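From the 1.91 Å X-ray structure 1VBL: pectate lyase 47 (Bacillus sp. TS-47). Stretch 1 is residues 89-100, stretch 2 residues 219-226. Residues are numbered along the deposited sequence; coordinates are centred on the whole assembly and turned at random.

Stretch 1 (89-100) DFEAYLREYDPA
Stretch 2 (219-226) TYFGRPFQ

No hydrogen bond joins these two stretches; the contact, burying 396 Å² with both sides summed, rests largely on aromatic and apolar packing, with backbone atoms also against the Phe221 ring, and the residue most covered is Phe221, which sits in a tight turn and loses 141 Å². That turn, type I' from Tyr220 to Arg223, is closed by Arg223 N to Tyr220 O (2.9 Å) and Tyr220 N to Arg223 O (3.0 Å). Its inner residues have positive phi: Phe221 at 62/23 and Gly222 at 71/17, a conformation that suits glycine. Two short strands, 219-220 and 223-224, run into and out of the turn.

Stretch 1 is a helix over 90-97, begun by Asp89 (chi1 t), whose OD1 caps Ala92 N at 2.8 Å. Asp98 leaves helical geometry at -52/133, and its OD1 (chi1 t) accepts from Ala100 N at 2.8 Å, capping the next helix. This junction meets the turn: the CA atoms of Asp98 and Phe221 are 5.8 Å apart.

The Phe221 CA-to-CB bond points sideways, but chi1 -67° and chi2 173° bring the ring to the junction. Asp98 CA and Pro99 CD lie over one face of the Phe221 ring, 3.6 and 3.8 Å from its centroid and 24° and 25° off its normal, placing backbone and proline C-H groups for CH-pi contacts. At the ring edge, Leu94 O approaches Phe221 CE2 to 3.2 Å; within the helix, Leu94 O accepts a weak bond from Asp98 N at 3.2 Å.

Towards the helix start, the CA-to-CB bonds of Phe90 (chi1 t, chi2 -134°) and Tyr220 (chi1 m, chi2 100°) both point toward the other stretch. Flat aromatic rings can offer an edge to a face: Phe90 directs its edge at the Tyr220 face, with centroids 4.9 Å apart, planes at 83° and Phe90 CE1 3.5 Å from Tyr220 CZ. Branched, apolar Leu94 (chi1 -99°, chi2 42°) can pack against both Tyr220 (Leu94 CD2 to Tyr220 CD2, 3.5 Å) and Phe221 (Leu94 CG to Phe221 CE2, 4.0 Å). Buried Phe225 (chi1 t, chi2 50°) approaches Phe90 obliquely, Phe225 CZ to Phe90 CZ 3.8 Å.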

# COMPACT_ATOMS: atom_id res chain seq x y z
N ASP A 89 5.42 -28.19 8.92
CA ASP A 89 4.07 -28.72 9.08
C ASP A 89 3.31 -27.70 9.92
O ASP A 89 3.70 -27.40 11.04
CB ASP A 89 4.09 -30.08 9.78
CG ASP A 89 2.69 -30.62 10.02
OD1 ASP A 89 2.08 -30.27 11.06
OD2 ASP A 89 2.20 -31.39 9.17
N PHE A 90 2.22 -27.17 9.36
CA PHE A 90 1.42 -26.16 10.04
C PHE A 90 0.99 -26.58 11.44
O PHE A 90 1.21 -25.85 12.41
CB PHE A 90 0.18 -25.82 9.21
CG PHE A 90 -0.55 -24.60 9.71
CD1 PHE A 90 -1.94 -24.62 9.85
CD2 PHE A 90 0.13 -23.44 10.04
CE1 PHE A 90 -2.62 -23.50 10.31
CE2 PHE A 90 -0.54 -22.32 10.50
CZ PHE A 90 -1.93 -22.35 10.63
N GLU A 91 0.38 -27.75 11.56
CA GLU A 91 -0.08 -28.24 12.85
C GLU A 91 1.07 -28.31 13.85
O GLU A 91 0.92 -27.91 15.01
CB GLU A 91 -0.72 -29.62 12.72
CG GLU A 91 -2.12 -29.60 12.14
CD GLU A 91 -2.67 -30.99 11.91
OE1 GLU A 91 -2.64 -31.81 12.86
OE2 GLU A 91 -3.15 -31.27 10.79
N ALA A 92 2.21 -28.82 13.40
CA ALA A 92 3.38 -28.94 14.26
C ALA A 92 3.86 -27.55 14.68
O ALA A 92 4.32 -27.35 15.80
CB ALA A 92 4.49 -29.68 13.53
N TYR A 93 3.74 -26.59 13.77
CA TYR A 93 4.16 -25.23 14.05
C TYR A 93 3.24 -24.64 15.11
O TYR A 93 3.68 -23.95 16.03
CB TYR A 93 4.12 -24.38 12.78
CG TYR A 93 4.68 -22.98 12.94
CD1 TYR A 93 3.88 -21.95 13.42
CD2 TYR A 93 6.01 -22.70 12.62
CE1 TYR A 93 4.38 -20.66 13.58
CE2 TYR A 93 6.52 -21.42 12.78
CZ TYR A 93 5.71 -20.40 13.26
OH TYR A 93 6.21 -19.13 13.42
N LEU A 94 1.94 -24.92 14.98
CA LEU A 94 0.95 -24.44 15.93
C LEU A 94 1.21 -25.02 17.32
O LEU A 94 1.16 -24.30 18.32
CB LEU A 94 -0.45 -24.82 15.47
CG LEU A 94 -1.27 -23.74 14.75
CD1 LEU A 94 -0.42 -22.97 13.77
CD2 LEU A 94 -2.45 -24.41 14.05
N ARG A 95 1.48 -26.32 17.38
CA ARG A 95 1.74 -26.98 18.65
C ARG A 95 3.02 -26.50 19.31
O ARG A 95 3.10 -26.34 20.52
CB ARG A 95 1.82 -28.50 18.46
CG ARG A 95 0.49 -29.18 18.13
CD ARG A 95 0.59 -30.69 18.34
NE ARG A 95 1.50 -31.34 17.41
CZ ARG A 95 1.20 -31.61 16.14
NH1 ARG A 95 0.01 -31.30 15.65
NH2 ARG A 95 2.10 -32.19 15.36
N GLU A 96 4.04 -26.26 18.49
CA GLU A 96 5.34 -25.82 18.98
C GLU A 96 5.40 -24.39 19.50
O GLU A 96 6.00 -24.14 20.55
CB GLU A 96 6.38 -25.98 17.87
CG GLU A 96 7.81 -25.61 18.27
CD GLU A 96 8.47 -26.66 19.15
OE1 GLU A 96 9.63 -26.46 19.57
OE2 GLU A 96 7.83 -27.70 19.42
N TYR A 97 4.77 -23.46 18.79
CA TYR A 97 4.85 -22.05 19.18
C TYR A 97 3.65 -21.37 19.81
O TYR A 97 3.67 -20.16 20.02
CB TYR A 97 5.32 -21.25 17.96
CG TYR A 97 6.63 -21.76 17.41
CD1 TYR A 97 7.81 -21.66 18.15
CD2 TYR A 97 6.70 -22.38 16.16
CE1 TYR A 97 9.02 -22.16 17.67
CE2 TYR A 97 7.90 -22.89 15.67
CZ TYR A 97 9.06 -22.78 16.43
OH TYR A 97 10.25 -23.26 15.95
N ASP A 98 2.61 -22.13 20.12
CA ASP A 98 1.42 -21.57 20.76
C ASP A 98 1.89 -20.77 21.99
O ASP A 98 2.71 -21.26 22.77
CB ASP A 98 0.48 -22.69 21.21
CG ASP A 98 -0.87 -22.17 21.66
OD1 ASP A 98 -0.92 -21.18 22.41
OD2 ASP A 98 -1.89 -22.76 21.25
N PRO A 99 1.39 -19.54 22.16
CA PRO A 99 1.78 -18.71 23.30
C PRO A 99 1.56 -19.44 24.62
O PRO A 99 2.27 -19.22 25.60
CB PRO A 99 0.86 -17.49 23.18
CG PRO A 99 0.59 -17.41 21.72
CD PRO A 99 0.39 -18.85 21.33
N ALA A 100 0.55 -20.31 24.63
CA ALA A 100 0.21 -21.07 25.82
C ALA A 100 1.28 -22.07 26.24
O ALA A 100 1.23 -22.60 27.34
CB ALA A 100 -1.12 -21.79 25.60
N THR A 219 -8.56 -17.92 12.72
CA THR A 219 -7.83 -17.46 13.89
C THR A 219 -6.97 -18.59 14.45
O THR A 219 -7.38 -19.75 14.47
CB THR A 219 -8.81 -16.99 14.99
OG1 THR A 219 -9.56 -15.87 14.50
CG2 THR A 219 -8.06 -16.59 16.25
N TYR A 220 -5.77 -18.24 14.90
CA TYR A 220 -4.85 -19.19 15.49
C TYR A 220 -4.14 -18.49 16.65
O TYR A 220 -3.81 -17.31 16.56
CB TYR A 220 -3.81 -19.67 14.47
CG TYR A 220 -4.41 -20.49 13.35
CD1 TYR A 220 -4.67 -19.92 12.11
CD2 TYR A 220 -4.75 -21.83 13.55
CE1 TYR A 220 -5.25 -20.66 11.08
CE2 TYR A 220 -5.34 -22.58 12.53
CZ TYR A 220 -5.59 -21.99 11.30
OH TYR A 220 -6.16 -22.72 10.29
N PHE A 221 -3.92 -19.23 17.73
CA PHE A 221 -3.28 -18.66 18.91
C PHE A 221 -4.15 -17.54 19.46
O PHE A 221 -3.67 -16.64 20.16
CB PHE A 221 -1.90 -18.10 18.55
CG PHE A 221 -0.90 -19.14 18.15
CD1 PHE A 221 0.35 -18.77 17.66
CD2 PHE A 221 -1.19 -20.50 18.26
CE1 PHE A 221 1.30 -19.72 17.30
CE2 PHE A 221 -0.25 -21.47 17.90
CZ PHE A 221 1.00 -21.07 17.42
N GLY A 222 -5.44 -17.59 19.13
CA GLY A 222 -6.36 -16.57 19.60
C GLY A 222 -6.16 -15.22 18.94
O GLY A 222 -6.62 -14.20 19.45
N ARG A 223 -5.45 -15.21 17.81
CA ARG A 223 -5.20 -13.97 17.07
C ARG A 223 -5.61 -14.15 15.61
O ARG A 223 -5.52 -15.24 15.06
CB ARG A 223 -3.70 -13.61 17.13
CG ARG A 223 -3.10 -13.55 18.52
CD ARG A 223 -3.88 -12.61 19.42
NE ARG A 223 -3.96 -11.26 18.86
CZ ARG A 223 -5.05 -10.50 18.92
NH1 ARG A 223 -6.15 -10.96 19.50
NH2 ARG A 223 -5.04 -9.29 18.38
N PRO A 224 -6.08 -13.07 14.97
CA PRO A 224 -6.47 -13.19 13.56
C PRO A 224 -5.28 -13.64 12.72
O PRO A 224 -4.17 -13.13 12.88
CB PRO A 224 -6.97 -11.79 13.21
CG PRO A 224 -6.20 -10.90 14.16
CD PRO A 224 -6.24 -11.68 15.45
N PHE A 225 -5.52 -14.60 11.83
CA PHE A 225 -4.47 -15.13 10.97
C PHE A 225 -4.24 -14.15 9.83
O PHE A 225 -4.77 -14.31 8.73
CB PHE A 225 -4.89 -16.50 10.43
CG PHE A 225 -3.75 -17.33 9.93
CD1 PHE A 225 -2.61 -17.51 10.70
CD2 PHE A 225 -3.82 -17.94 8.68
CE1 PHE A 225 -1.55 -18.30 10.24
CE2 PHE A 225 -2.77 -18.72 8.21
CZ PHE A 225 -1.63 -18.90 9.00
N GLN A 226 -3.43 -13.13 10.11
CA GLN A 226 -3.12 -12.08 9.15
C GLN A 226 -2.16 -12.51 8.04
O GLN A 226 -0.94 -12.43 8.18
CB GLN A 226 -2.57 -10.86 9.90
CG GLN A 226 -3.58 -10.32 10.91
CD GLN A 226 -3.06 -9.17 11.76
OE1 GLN A 226 -3.81 -8.59 12.55
NE2 GLN A 226 -1.78 -8.85 11.62